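Local coordinates for putative ATP-grasp superfamily protein (Archaeoglobus fulgidus, PDB 3DF7) that is of unknown function but probably binds ATP and a metal ion, in the manner of ATP-grasp proteins, at residues 6-12 / 24-28; 34-38 / 263-269; 111-115 / 126-130; 121-125 / 239-243. One frame throughout, in Å; residues are numbered along the deposited sequence.

Contact 1: residues 6-12 / 24-28; sequences LFEFATC and GLAMF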
loop_
_atom_site.group_PDB
_atom_site.type_symbol
_atom_site.label_atom_id
_atom_site.label_comp_id
_atom_site.label_asym_id
_atom_site.label_seq_id
_atom_site.Cartn_x
_atom_site.Cartn_y
_atom_site.Cartn_z
ATOM N N LEU A 6 7.157 12.382 -7.998
ATOM C CA LEU A 6 6.274 11.234 -7.822
ATOM C C LEU A 6 6.830 10.054 -8.614
ATOM O O LEU A 6 7.072 10.163 -9.818
ATOM C CB LEU A 6 4.863 11.565 -8.322
ATOM C CG LEU A 6 3.824 10.449 -8.166
ATOM C CD1 LEU A 6 3.614 10.193 -6.692
ATOM C CD2 LEU A 6 2.506 10.831 -8.842
ATOM N N PHE A 7 7.017 8.926 -7.935
ATOM C CA PHE A 7 7.571 7.735 -8.569
ATOM C C PHE A 7 6.918 6.438 -8.082
ATOM O O PHE A 7 6.790 6.214 -6.880
ATOM C CB PHE A 7 9.078 7.678 -8.281
ATOM C CG PHE A 7 9.754 6.418 -8.761
ATOM C CD1 PHE A 7 10.416 6.385 -9.988
ATOM C CD2 PHE A 7 9.734 5.262 -7.979
ATOM C CE1 PHE A 7 11.048 5.220 -10.423
ATOM C CE2 PHE A 7 10.359 4.092 -8.403
ATOM C CZ PHE A 7 11.020 4.070 -9.631
ATOM N N GLU A 8 6.504 5.593 -9.022
ATOM C CA GLU A 8 5.925 4.289 -8.685
ATOM C C GLU A 8 6.724 3.284 -9.517
ATOM O O GLU A 8 6.917 3.477 -10.721
ATOM C CB GLU A 8 4.434 4.234 -9.022
ATOM C CG GLU A 8 3.742 2.961 -8.541
ATOM C CD GLU A 8 3.992 1.783 -9.459
ATOM O OE1 GLU A 8 3.880 1.974 -10.688
ATOM O OE2 GLU A 8 4.287 0.671 -8.963
ATOM N N PHE A 9 7.191 2.218 -8.874
ATOM C CA PHE A 9 8.045 1.233 -9.537
ATOM C C PHE A 9 7.579 0.603 -10.850
ATOM O O PHE A 9 8.334 0.586 -11.818
ATOM C CB PHE A 9 8.423 0.123 -8.556
ATOM C CG PHE A 9 9.607 -0.692 -8.995
ATOM C CD1 PHE A 9 10.874 -0.111 -9.080
ATOM C CD2 PHE A 9 9.460 -2.031 -9.332
ATOM C CE1 PHE A 9 11.980 -0.854 -9.497
ATOM C CE2 PHE A 9 10.557 -2.786 -9.751
ATOM C CZ PHE A 9 11.821 -2.196 -9.834
ATOM N N ALA A 10 6.361 0.080 -10.896
ATOM C CA ALA A 10 5.875 -0.541 -12.128
ATOM C C ALA A 10 5.725 0.445 -13.284
ATOM O O ALA A 10 5.997 0.109 -14.436
ATOM C CB ALA A 10 4.541 -1.241 -11.877
ATOM N N THR A 11 5.296 1.660 -12.968
ATOM C CA THR A 11 5.068 2.691 -13.974
ATOM C C THR A 11 6.321 3.443 -14.423
ATOM O O THR A 11 6.421 3.858 -15.582
ATOM C CB THR A 11 4.037 3.726 -13.448
ATOM O OG1 THR A 11 2.862 3.041 -12.991
ATOM C CG2 THR A 11 3.645 4.716 -14.545
ATOM N N CYS A 12 7.285 3.583 -13.518
ATOM C CA CYS A 12 8.497 4.346 -13.802
ATOM C C CYS A 12 9.830 3.611 -13.667
ATOM O O CYS A 12 10.863 4.131 -14.090
ATOM C CB CYS A 12 8.540 5.564 -12.872
ATOM S SG CYS A 12 6.917 6.315 -12.526
ATOM N N GLY A 24 0.232 -1.147 -9.610
ATOM C CA GLY A 24 1.154 -0.029 -9.486
ATOM C C GLY A 24 0.748 1.121 -10.396
ATOM O O GLY A 24 0.771 2.289 -9.992
ATOM N N LEU A 25 0.380 0.794 -11.630
ATOM C CA LEU A 25 -0.037 1.807 -12.590
ATOM C C LEU A 25 -1.268 2.552 -12.079
ATOM O O LEU A 25 -1.367 3.769 -12.213
ATOM C CB LEU A 25 -0.348 1.163 -13.943
ATOM C CG LEU A 25 -0.923 2.096 -15.012
ATOM C CD1 LEU A 25 0.051 3.241 -15.295
ATOM C CD2 LEU A 25 -1.197 1.303 -16.280
ATOM N N ALA A 26 -2.202 1.809 -11.495
ATOM C CA ALA A 26 -3.425 2.396 -10.959
ATOM C C ALA A 26 -3.100 3.360 -9.825
ATOM O O ALA A 26 -3.664 4.456 -9.737
ATOM C CB ALA A 26 -4.358 1.296 -10.465
HETATM N N MSE A 27 -2.182 2.958 -8.953
HETATM C CA MSE A 27 -1.801 3.816 -7.846
HETATM C C MSE A 27 -1.094 5.072 -8.340
HETATM O O MSE A 27 -1.329 6.160 -7.818
HETATM C CB MSE A 27 -0.897 3.070 -6.857
HETATM C CG MSE A 27 -1.645 2.101 -5.945
HETATM SE SE MSE A 27 -0.515 1.329 -4.569
HETATM C CE MSE A 27 -0.003 -0.273 -5.505
ATOM N N PHE A 28 -0.216 4.927 -9.330
ATOM C CA PHE A 28 0.495 6.093 -9.854
ATOM C C PHE A 28 -0.495 7.078 -10.472
ATOM O O PHE A 28 -0.421 8.284 -10.233
ATOM C CB PHE A 28 1.521 5.685 -10.919
ATOM C CG PHE A 28 2.339 6.837 -11.442
ATOM C CD1 PHE A 28 3.452 7.292 -10.743
ATOM C CD2 PHE A 28 1.975 7.486 -12.617
ATOM C CE1 PHE A 28 4.195 8.380 -11.206
ATOM C CE2 PHE A 28 2.710 8.580 -13.091
ATOM C CZ PHE A 28 3.823 9.025 -12.381
#
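Gly24 meets the N-terminal turn of helix 9-12 at close quarters: its CA lies 4.3 Å from Ala10 CB, and a CB here would clash with both Glu8 OE2 and Ala10 CB. Gly24 O sits 3.2 Å from Glu8 OE1, two acceptors side by side without a hydrogen bond. Glu8 is instead occupied by its own helix as the N-cap residue, OE1 receiving Thr11 N (2.7 Å) and Thr11 OG1 (2.7 Å), and OE2 receiving Ala10 N (2.9 Å). At Leu25, the CA touches Thr11 OG1 (3.2 Å), with Leu25 CD1 3.6 Å from the same oxygen. Strand 6-8 and helix 24-28 run nearly antiparallel, at 166° and 8.7 Å between axes, as in a Rossmann-like beta-alpha-beta unit: helix 18-35, in the connection between strand 3-8 and its parallel neighbour 40-42, runs back across the sheet. Phe28 then fills the space beside the strand end. Thr11 CG2 lies over one face of the Phe28 ring, 4.2 Å from the centroid, while Leu6 CD2 is 4.3 Å from the same centroid, an off-centre CH-pi contact. Cys12 SG approaches obliquely in a sulfur-aromatic contact, 4.2 Å from the Phe28 centroid, and Glu8 CB comes within 3.6 Å of Phe28 CD1.

Contact 2: residues 34-38 / 263-269; sequences GFKNY and SVADLLA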
loop_
_atom_site.group_PDB
_atom_site.type_symbol
_atom_site.label_atom_id
_atom_site.label_comp_id
_atom_site.label_asym_id
_atom_site.label_seq_id
_atom_site.Cartn_x
_atom_site.Cartn_y
_atom_site.Cartn_z
ATOM N N GLY A 34 -4.310 13.098 -7.961
ATOM C CA GLY A 34 -4.610 13.676 -6.668
ATOM C C GLY A 34 -3.621 14.753 -6.256
ATOM O O GLY A 34 -4.005 15.896 -6.011
ATOM N N PHE A 35 -2.341 14.402 -6.192
ATOM C CA PHE A 35 -1.327 15.362 -5.773
ATOM C C PHE A 35 -1.087 16.535 -6.717
ATOM O O PHE A 35 -0.584 17.570 -6.286
ATOM C CB PHE A 35 0.005 14.655 -5.497
ATOM C CG PHE A 35 -0.012 13.792 -4.269
ATOM C CD1 PHE A 35 -0.320 12.438 -4.356
ATOM C CD2 PHE A 35 0.243 14.344 -3.013
ATOM C CE1 PHE A 35 -0.377 11.644 -3.210
ATOM C CE2 PHE A 35 0.190 13.560 -1.861
ATOM C CZ PHE A 35 -0.122 12.208 -1.959
ATOM N N LYS A 36 -1.453 16.398 -7.989
ATOM C CA LYS A 36 -1.229 17.490 -8.934
ATOM C C LYS A 36 -2.014 18.744 -8.554
ATOM O O LYS A 36 -1.741 19.835 -9.060
ATOM C CB LYS A 36 -1.577 17.056 -10.365
ATOM C CG LYS A 36 -3.056 16.871 -10.659
ATOM C CD LYS A 36 -3.249 16.358 -12.083
ATOM C CE LYS A 36 -4.715 16.086 -12.400
ATOM N NZ LYS A 36 -4.879 15.442 -13.740
ATOM N N ASN A 37 -2.980 18.586 -7.652
ATOM C CA ASN A 37 -3.790 19.712 -7.200
ATOM C C ASN A 37 -3.130 20.427 -6.031
ATOM O O ASN A 37 -3.569 21.504 -5.622
ATOM C CB ASN A 37 -5.182 19.233 -6.784
ATOM C CG ASN A 37 -6.008 18.783 -7.962
ATOM O OD1 ASN A 37 -6.214 19.540 -8.907
ATOM N ND2 ASN A 37 -6.487 17.546 -7.914
ATOM N N TYR A 38 -2.072 19.826 -5.496
ATOM C CA TYR A 38 -1.362 20.412 -4.368
ATOM C C TYR A 38 0.100 20.699 -4.670
ATOM O O TYR A 38 0.726 21.511 -3.994
ATOM C CB TYR A 38 -1.458 19.496 -3.146
ATOM C CG TYR A 38 -2.868 19.326 -2.643
ATOM C CD1 TYR A 38 -3.705 18.342 -3.170
ATOM C CD2 TYR A 38 -3.378 20.169 -1.657
ATOM C CE1 TYR A 38 -5.015 18.203 -2.729
ATOM C CE2 TYR A 38 -4.691 20.042 -1.208
ATOM C CZ TYR A 38 -5.502 19.058 -1.746
ATOM O OH TYR A 38 -6.795 18.930 -1.304
ATOM N N SER A 263 -9.445 12.593 -2.890
ATOM C CA SER A 263 -8.293 11.763 -3.228
ATOM C C SER A 263 -7.448 11.595 -1.977
ATOM O O SER A 263 -7.660 12.292 -0.990
ATOM C CB SER A 263 -7.445 12.442 -4.299
ATOM O OG SER A 263 -6.843 13.620 -3.778
ATOM N N VAL A 264 -6.484 10.678 -2.014
ATOM C CA VAL A 264 -5.622 10.490 -0.853
ATOM C C VAL A 264 -4.889 11.807 -0.590
ATOM O O VAL A 264 -4.550 12.128 0.550
ATOM C CB VAL A 264 -4.596 9.355 -1.085
ATOM C CG1 VAL A 264 -3.690 9.699 -2.248
ATOM C CG2 VAL A 264 -3.789 9.119 0.180
ATOM N N ALA A 265 -4.658 12.576 -1.653
ATOM C CA ALA A 265 -3.982 13.866 -1.526
ATOM C C ALA A 265 -4.863 14.838 -0.738
ATOM O O ALA A 265 -4.385 15.565 0.140
ATOM C CB ALA A 265 -3.681 14.442 -2.905
ATOM N N ASP A 266 -6.151 14.852 -1.063
ATOM C CA ASP A 266 -7.095 15.723 -0.373
ATOM C C ASP A 266 -7.125 15.347 1.100
ATOM O O ASP A 266 -7.083 16.210 1.977
ATOM C CB ASP A 266 -8.511 15.566 -0.950
ATOM C CG ASP A 266 -8.645 16.118 -2.361
ATOM O OD1 ASP A 266 -8.130 17.225 -2.631
ATOM O OD2 ASP A 266 -9.286 15.447 -3.196
ATOM N N LEU A 267 -7.192 14.048 1.362
ATOM C CA LEU A 267 -7.250 13.541 2.724
ATOM C C LEU A 267 -5.984 13.835 3.526
ATOM O O LEU A 267 -6.057 14.194 4.702
ATOM C CB LEU A 267 -7.548 12.039 2.695
ATOM C CG LEU A 267 -8.931 11.701 2.128
ATOM C CD1 LEU A 267 -9.116 10.197 2.034
ATOM C CD2 LEU A 267 -10.007 12.319 3.016
ATOM N N LEU A 268 -4.824 13.693 2.893
ATOM C CA LEU A 268 -3.566 13.970 3.580
ATOM C C LEU A 268 -3.444 15.465 3.834
ATOM O O LEU A 268 -2.738 15.895 4.745
ATOM C CB LEU A 268 -2.377 13.485 2.746
ATOM C CG LEU A 268 -2.216 11.968 2.636
ATOM C CD1 LEU A 268 -1.070 11.632 1.686
ATOM C CD2 LEU A 268 -1.954 11.382 4.026
ATOM N N ALA A 269 -4.141 16.255 3.027
ATOM C CA ALA A 269 -4.112 17.704 3.158
ATOM C C ALA A 269 -5.109 18.211 4.200
ATOM O O ALA A 269 -5.300 19.417 4.342
ATOM C CB ALA A 269 -4.399 18.351 1.810
HETATM O O HOH W 1 -6.838 15.885 -5.321
#
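A capping box starts the short helix 264-268, and segment 34-38, which runs from helix 18-35 into a turn, packs against it. Ser263 is the N-cap: its OG accepts from Asp266 N at 3.1 Å, and Asp266 OD2 in return accepts from Ser263 N at 2.9 Å. The other carboxylate oxygen reaches across, Asp266 OD1 receiving a short 2.5 Å hydrogen bond from Tyr38 OH, so one aspartate both closes the box and ties the two segments together. Water 1 makes a second polar bridge, donating to Gly34 O (2.9 Å), accepting from Asn37 ND2 (3.1 Å) and bonding Ser263 OG (2.7 Å). Between these links the packing is apolar and centres on Ala265. Ala265 CB stands 3.4 Å from Gly34 C and over the face of the Phe35 ring, 3.9 Å from the centroid; it also meets Tyr38 CD1 at 3.9 Å. Val264 CG1 (4.0 Å from Phe35 CE1) and Leu268 CD1 (3.8 Å from Phe35 CZ) extend the apolar patch, and Ala269 CB lies 3.5 Å from Tyr38 CE2. Reciprocal bonds between the N-cap and the third residue after it are the signature of the capping box.

Contact 3: residues 111-115 / 126-130; sequences KWELY and QTSLR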
loop_
_atom_site.group_PDB
_atom_site.type_symbol
_atom_site.label_atom_id
_atom_site.label_comp_id
_atom_site.label_asym_id
_atom_site.label_seq_id
_atom_site.Cartn_x
_atom_site.Cartn_y
_atom_site.Cartn_z
ATOM N N LYS A 111 8.959 -9.042 7.507
ATOM C CA LYS A 111 7.896 -9.543 8.374
ATOM C C LYS A 111 8.399 -10.113 9.698
ATOM O O LYS A 111 7.699 -10.049 10.709
ATOM C CB LYS A 111 7.067 -10.594 7.634
ATOM C CG LYS A 111 6.381 -10.061 6.383
ATOM C CD LYS A 111 5.394 -11.069 5.802
ATOM C CE LYS A 111 4.848 -10.595 4.464
ATOM N NZ LYS A 111 5.900 -10.530 3.416
ATOM N N TRP A 112 9.604 -10.675 9.703
ATOM C CA TRP A 112 10.133 -11.223 10.947
ATOM C C TRP A 112 10.481 -10.085 11.897
ATOM O O TRP A 112 10.207 -10.156 13.095
ATOM C CB TRP A 112 11.379 -12.074 10.700
ATOM C CG TRP A 112 11.924 -12.646 11.982
ATOM C CD1 TRP A 112 13.148 -12.400 12.534
ATOM C CD2 TRP A 112 11.241 -13.519 12.893
ATOM N NE1 TRP A 112 13.270 -13.061 13.735
ATOM C CE2 TRP A 112 12.115 -13.754 13.980
ATOM C CE3 TRP A 112 9.977 -14.123 12.899
ATOM C CZ2 TRP A 112 11.763 -14.572 15.061
ATOM C CZ3 TRP A 112 9.628 -14.935 13.974
ATOM C CH2 TRP A 112 10.520 -15.150 15.042
ATOM N N GLU A 113 11.093 -9.036 11.361
ATOM C CA GLU A 113 11.450 -7.886 12.177
ATOM C C GLU A 113 10.168 -7.186 12.636
ATOM O O GLU A 113 10.074 -6.733 13.773
ATOM C CB GLU A 113 12.330 -6.919 11.377
ATOM C CG GLU A 113 13.773 -7.392 11.205
ATOM C CD GLU A 113 14.494 -7.554 12.536
ATOM O OE1 GLU A 113 14.456 -6.611 13.350
ATOM O OE2 GLU A 113 15.098 -8.623 12.772
ATOM N N LEU A 114 9.176 -7.114 11.756
ATOM C CA LEU A 114 7.920 -6.466 12.119
ATOM C C LEU A 114 7.238 -7.245 13.237
ATOM O O LEU A 114 6.680 -6.658 14.159
ATOM C CB LEU A 114 6.986 -6.361 10.910
ATOM C CG LEU A 114 5.640 -5.676 11.183
ATOM C CD1 LEU A 114 5.873 -4.286 11.773
ATOM C CD2 LEU A 114 4.842 -5.584 9.896
ATOM N N TYR A 115 7.282 -8.570 13.152
ATOM C CA TYR A 115 6.677 -9.411 14.181
ATOM C C TYR A 115 7.278 -9.092 15.556
ATOM O O TYR A 115 6.553 -8.866 16.529
ATOM C CB TYR A 115 6.903 -10.888 13.848
ATOM C CG TYR A 115 6.671 -11.821 15.019
ATOM C CD1 TYR A 115 5.406 -11.964 15.588
ATOM C CD2 TYR A 115 7.727 -12.554 15.563
ATOM C CE1 TYR A 115 5.197 -12.820 16.675
ATOM C CE2 TYR A 115 7.529 -13.404 16.647
ATOM C CZ TYR A 115 6.266 -13.533 17.196
ATOM O OH TYR A 115 6.079 -14.375 18.270
ATOM N N GLN A 126 0.671 -15.915 15.713
ATOM C CA GLN A 126 1.907 -16.591 16.080
ATOM C C GLN A 126 2.783 -16.575 14.837
ATOM O O GLN A 126 2.303 -16.851 13.737
ATOM C CB GLN A 126 1.634 -18.037 16.495
ATOM C CG GLN A 126 0.933 -18.191 17.832
ATOM C CD GLN A 126 0.854 -19.642 18.264
ATOM O OE1 GLN A 126 1.865 -20.351 18.278
ATOM N NE2 GLN A 126 -0.344 -20.093 18.618
ATOM N N THR A 127 4.057 -16.242 15.010
ATOM C CA THR A 127 4.993 -16.182 13.890
ATOM C C THR A 127 6.311 -16.839 14.284
ATOM O O THR A 127 6.758 -16.710 15.425
ATOM C CB THR A 127 5.257 -14.722 13.471
ATOM O OG1 THR A 127 4.006 -14.063 13.235
ATOM C CG2 THR A 127 6.097 -14.669 12.192
ATOM N N SER A 128 6.933 -17.532 13.337
ATOM C CA SER A 128 8.187 -18.226 13.611
ATOM C C SER A 128 9.032 -18.382 12.351
ATOM O O SER A 128 8.572 -18.102 11.247
ATOM C CB SER A 128 7.881 -19.607 14.203
ATOM O OG SER A 128 9.071 -20.306 14.525
ATOM N N LEU A 129 10.276 -18.819 12.527
ATOM C CA LEU A 129 11.171 -19.032 11.394
ATOM C C LEU A 129 11.178 -20.523 11.055
ATOM O O LEU A 129 11.873 -20.973 10.140
ATOM C CB LEU A 129 12.585 -18.547 11.732
ATOM C CG LEU A 129 12.734 -17.032 11.936
ATOM C CD1 LEU A 129 14.133 -16.695 12.425
ATOM C CD2 LEU A 129 12.451 -16.318 10.619
ATOM N N ARG A 130 10.396 -21.281 11.815
ATOM C CA ARG A 130 10.265 -22.718 11.622
ATOM C C ARG A 130 8.787 -23.091 11.714
ATOM O O ARG A 130 7.968 -22.281 12.135
ATOM C CB ARG A 130 11.092 -23.458 12.680
ATOM C CG ARG A 130 12.586 -23.411 12.381
ATOM C CD ARG A 130 13.419 -24.156 13.400
ATOM N NE ARG A 130 14.824 -24.203 12.998
ATOM C CZ ARG A 130 15.796 -24.719 13.743
ATOM N NH1 ARG A 130 15.516 -25.233 14.932
ATOM N NH2 ARG A 130 17.046 -24.728 13.297
HETATM O O HOH W 2 4.306 -16.495 18.035
#
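This is helix-on-strand packing within the ATP-grasp domain, in which two aromatic side chains of helix 111-118 lie against strand 127-128, at the edge of a small antiparallel sheet. CH-pi contacts dominate. Thr127 CB sits over the face of the Tyr115 ring, 3.5 Å from its centroid, and Leu129 CG lies over the six-membered ring of Trp112 at 3.9 Å from the centroid, close to the ring normal. Van der Waals contacts fill in around them: Trp112 CZ3 meets Ser128 CA at 3.6 Å and, with its ring edge, Thr127 O at 3.7 Å. Ile160 of the adjacent strand 159-163 joins this packing, touching Trp112, Thr127 and Leu129. No direct hydrogen bond joins the segments. Thr127 OG1, 3.4 Å from Tyr115 CD1, bonds instead to Pro125 O and Gln162. At the strand's end, Ser128 OG accepts from Arg130 N at 3.2 Å, an ST turn. The polar link across is water-mediated: water 2 accepts from Thr127 N at 3.0 Å and hydrogen-bonds Tyr115 OH at 2.8 Å.

Contact 4: residues 121-125 / 239-243; sequences EVQVP and QPYVI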
loop_
_atom_site.group_PDB
_atom_site.type_symbol
_atom_site.label_atom_id
_atom_site.label_comp_id
_atom_site.label_asym_id
_atom_site.label_seq_id
_atom_site.Cartn_x
_atom_site.Cartn_y
_atom_site.Cartn_z
ATOM N N GLU A 121 3.026 -5.197 21.679
ATOM C CA GLU A 121 2.271 -3.950 21.642
ATOM C C GLU A 121 0.884 -4.034 21.011
ATOM O O GLU A 121 0.037 -3.176 21.256
ATOM C CB GLU A 121 3.096 -2.905 20.903
ATOM C CG GLU A 121 4.442 -2.644 21.546
ATOM C CD GLU A 121 4.366 -1.592 22.628
ATOM O OE1 GLU A 121 3.348 -1.550 23.359
ATOM O OE2 GLU A 121 5.328 -0.807 22.748
ATOM N N VAL A 122 0.662 -5.053 20.190
ATOM C CA VAL A 122 -0.627 -5.224 19.528
ATOM C C VAL A 122 -0.809 -6.693 19.160
ATOM O O VAL A 122 0.164 -7.436 19.048
ATOM C CB VAL A 122 -0.714 -4.344 18.252
ATOM C CG1 VAL A 122 0.286 -4.827 17.217
ATOM C CG2 VAL A 122 -2.133 -4.363 17.692
ATOM N N GLN A 123 -2.054 -7.118 18.986
ATOM C CA GLN A 123 -2.313 -8.509 18.657
ATOM C C GLN A 123 -1.828 -8.895 17.268
ATOM O O GLN A 123 -2.220 -8.281 16.275
ATOM C CB GLN A 123 -3.807 -8.811 18.761
ATOM C CG GLN A 123 -4.132 -10.278 18.546
ATOM C CD GLN A 123 -3.579 -11.159 19.648
ATOM O OE1 GLN A 123 -3.920 -10.989 20.822
ATOM N NE2 GLN A 123 -2.715 -12.101 19.278
ATOM N N VAL A 124 -0.965 -9.908 17.208
ATOM C CA VAL A 124 -0.452 -10.417 15.940
ATOM C C VAL A 124 -0.547 -11.940 15.982
ATOM O O VAL A 124 -0.651 -12.536 17.054
ATOM C CB VAL A 124 1.031 -10.021 15.694
ATOM C CG1 VAL A 124 1.167 -8.509 15.641
ATOM C CG2 VAL A 124 1.921 -10.614 16.782
ATOM N N PRO A 125 -0.535 -12.591 14.815
ATOM C CA PRO A 125 -0.624 -14.052 14.826
ATOM C C PRO A 125 0.710 -14.681 15.220
ATOM O O PRO A 125 1.762 -14.047 15.100
ATOM C CB PRO A 125 -1.025 -14.380 13.389
ATOM C CG PRO A 125 -0.370 -13.297 12.600
ATOM C CD PRO A 125 -0.590 -12.056 13.442
ATOM N N GLN A 239 -11.284 -10.931 17.187
ATOM C CA GLN A 239 -10.650 -9.657 17.518
ATOM C C GLN A 239 -9.715 -9.293 16.369
ATOM O O GLN A 239 -9.440 -10.122 15.499
ATOM C CB GLN A 239 -9.831 -9.775 18.814
ATOM C CG GLN A 239 -8.592 -10.667 18.694
ATOM C CD GLN A 239 -7.705 -10.649 19.942
ATOM O OE1 GLN A 239 -7.178 -9.603 20.337
ATOM N NE2 GLN A 239 -7.527 -11.815 20.557
ATOM N N PRO A 240 -9.225 -8.045 16.340
ATOM C CA PRO A 240 -8.319 -7.665 15.253
ATOM C C PRO A 240 -6.924 -8.254 15.423
ATOM O O PRO A 240 -6.339 -8.178 16.502
ATOM C CB PRO A 240 -8.281 -6.137 15.339
ATOM C CG PRO A 240 -9.599 -5.790 15.975
ATOM C CD PRO A 240 -9.728 -6.852 17.039
ATOM N N TYR A 241 -6.413 -8.844 14.346
ATOM C CA TYR A 241 -5.069 -9.404 14.302
ATOM C C TYR A 241 -4.328 -8.613 13.221
ATOM O O TYR A 241 -4.781 -8.559 12.072
ATOM C CB TYR A 241 -5.095 -10.879 13.892
ATOM C CG TYR A 241 -5.328 -11.857 15.018
ATOM C CD1 TYR A 241 -4.270 -12.581 15.565
ATOM C CD2 TYR A 241 -6.607 -12.074 15.525
ATOM C CE1 TYR A 241 -4.481 -13.500 16.589
ATOM C CE2 TYR A 241 -6.829 -12.988 16.550
ATOM C CZ TYR A 241 -5.761 -13.698 17.075
ATOM O OH TYR A 241 -5.972 -14.607 18.080
ATOM N N VAL A 242 -3.214 -7.988 13.592
ATOM C CA VAL A 242 -2.419 -7.214 12.643
ATOM C C VAL A 242 -1.487 -8.160 11.896
ATOM O O VAL A 242 -0.655 -8.847 12.499
ATOM C CB VAL A 242 -1.592 -6.126 13.362
ATOM C CG1 VAL A 242 -0.658 -5.438 12.385
ATOM C CG2 VAL A 242 -2.529 -5.102 13.986
ATOM N N ILE A 243 -1.633 -8.180 10.577
ATOM C CA ILE A 243 -0.855 -9.061 9.715
ATOM C C ILE A 243 0.319 -8.388 9.007
ATOM O O ILE A 243 1.392 -8.979 8.858
ATOM C CB ILE A 243 -1.758 -9.665 8.614
ATOM C CG1 ILE A 243 -3.065 -10.178 9.228
ATOM C CG2 ILE A 243 -1.016 -10.788 7.891
ATOM C CD1 ILE A 243 -2.877 -11.274 10.256
#
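A loop crosses the edge of a beta-sheet here: residues 121-125, between helix 111-118 and strand 127-128, lie against strand 240-246, the outermost strand at one end of the large antiparallel sheet. The touching parts run 75° apart, so they do not pair as neighbouring strands, and a single backbone hydrogen bond joins them, from Val242 N to Gln123 O at 2.9 Å with an almost straight geometry of 174°. The other edge of the strand is taken by strand 228-236, through backbone bonds of Tyr241 with Val235 and of Ile243 with Asp233. Both segments belong to the ATP-grasp domain, and the contact joins the large sheet to the chain leading into the small three-stranded sheet of strands 127-128, 136-140 and 159-163. Gln123 folds over Tyr241, its CG 3.8 Å from the ring centroid and over the face. Gln123 NE2 also donates to Val124 O at 3.1 Å, consistent with this folded pose, and the same NE2 lies 3.5 Å from Tyr241 CE1. Near the ring plane, Pro125 N comes within 3.8 Å of Tyr241 CD1. Val122 CG2 packs on Val242 CG2 at 3.8 Å, and Val124 CG1 touches Val242 O at 3.6 Å. Farther along, Pro125 CD rests 3.3 Å from Val242 O, while Pro125 CG reaches Ile243 CD1 at 4.0 Å.

Overall arrangement
Contacts 1 and 2 share helix 18-35, their centres about 16 Å apart. Contact 1 is wholly buried and has no hydrogen bond between its segments; contact 2, partly buried near the helix end, adds a tyrosine-aspartate bond and a bridging water to its apolar packing. Contacts 3 and 4 form a second cluster within the ATP-grasp domain, centres about 13 Å apart. They touch where Tyr115 CD1 meets Val124 CG2 at 3.9 Å, and their segments alternate along the chain. Contact 3 is at the surface and linked by water, whereas the partly buried contact 4 has a direct backbone bond. From contact 1, contacts 3 and 4 lie across the chain's centre.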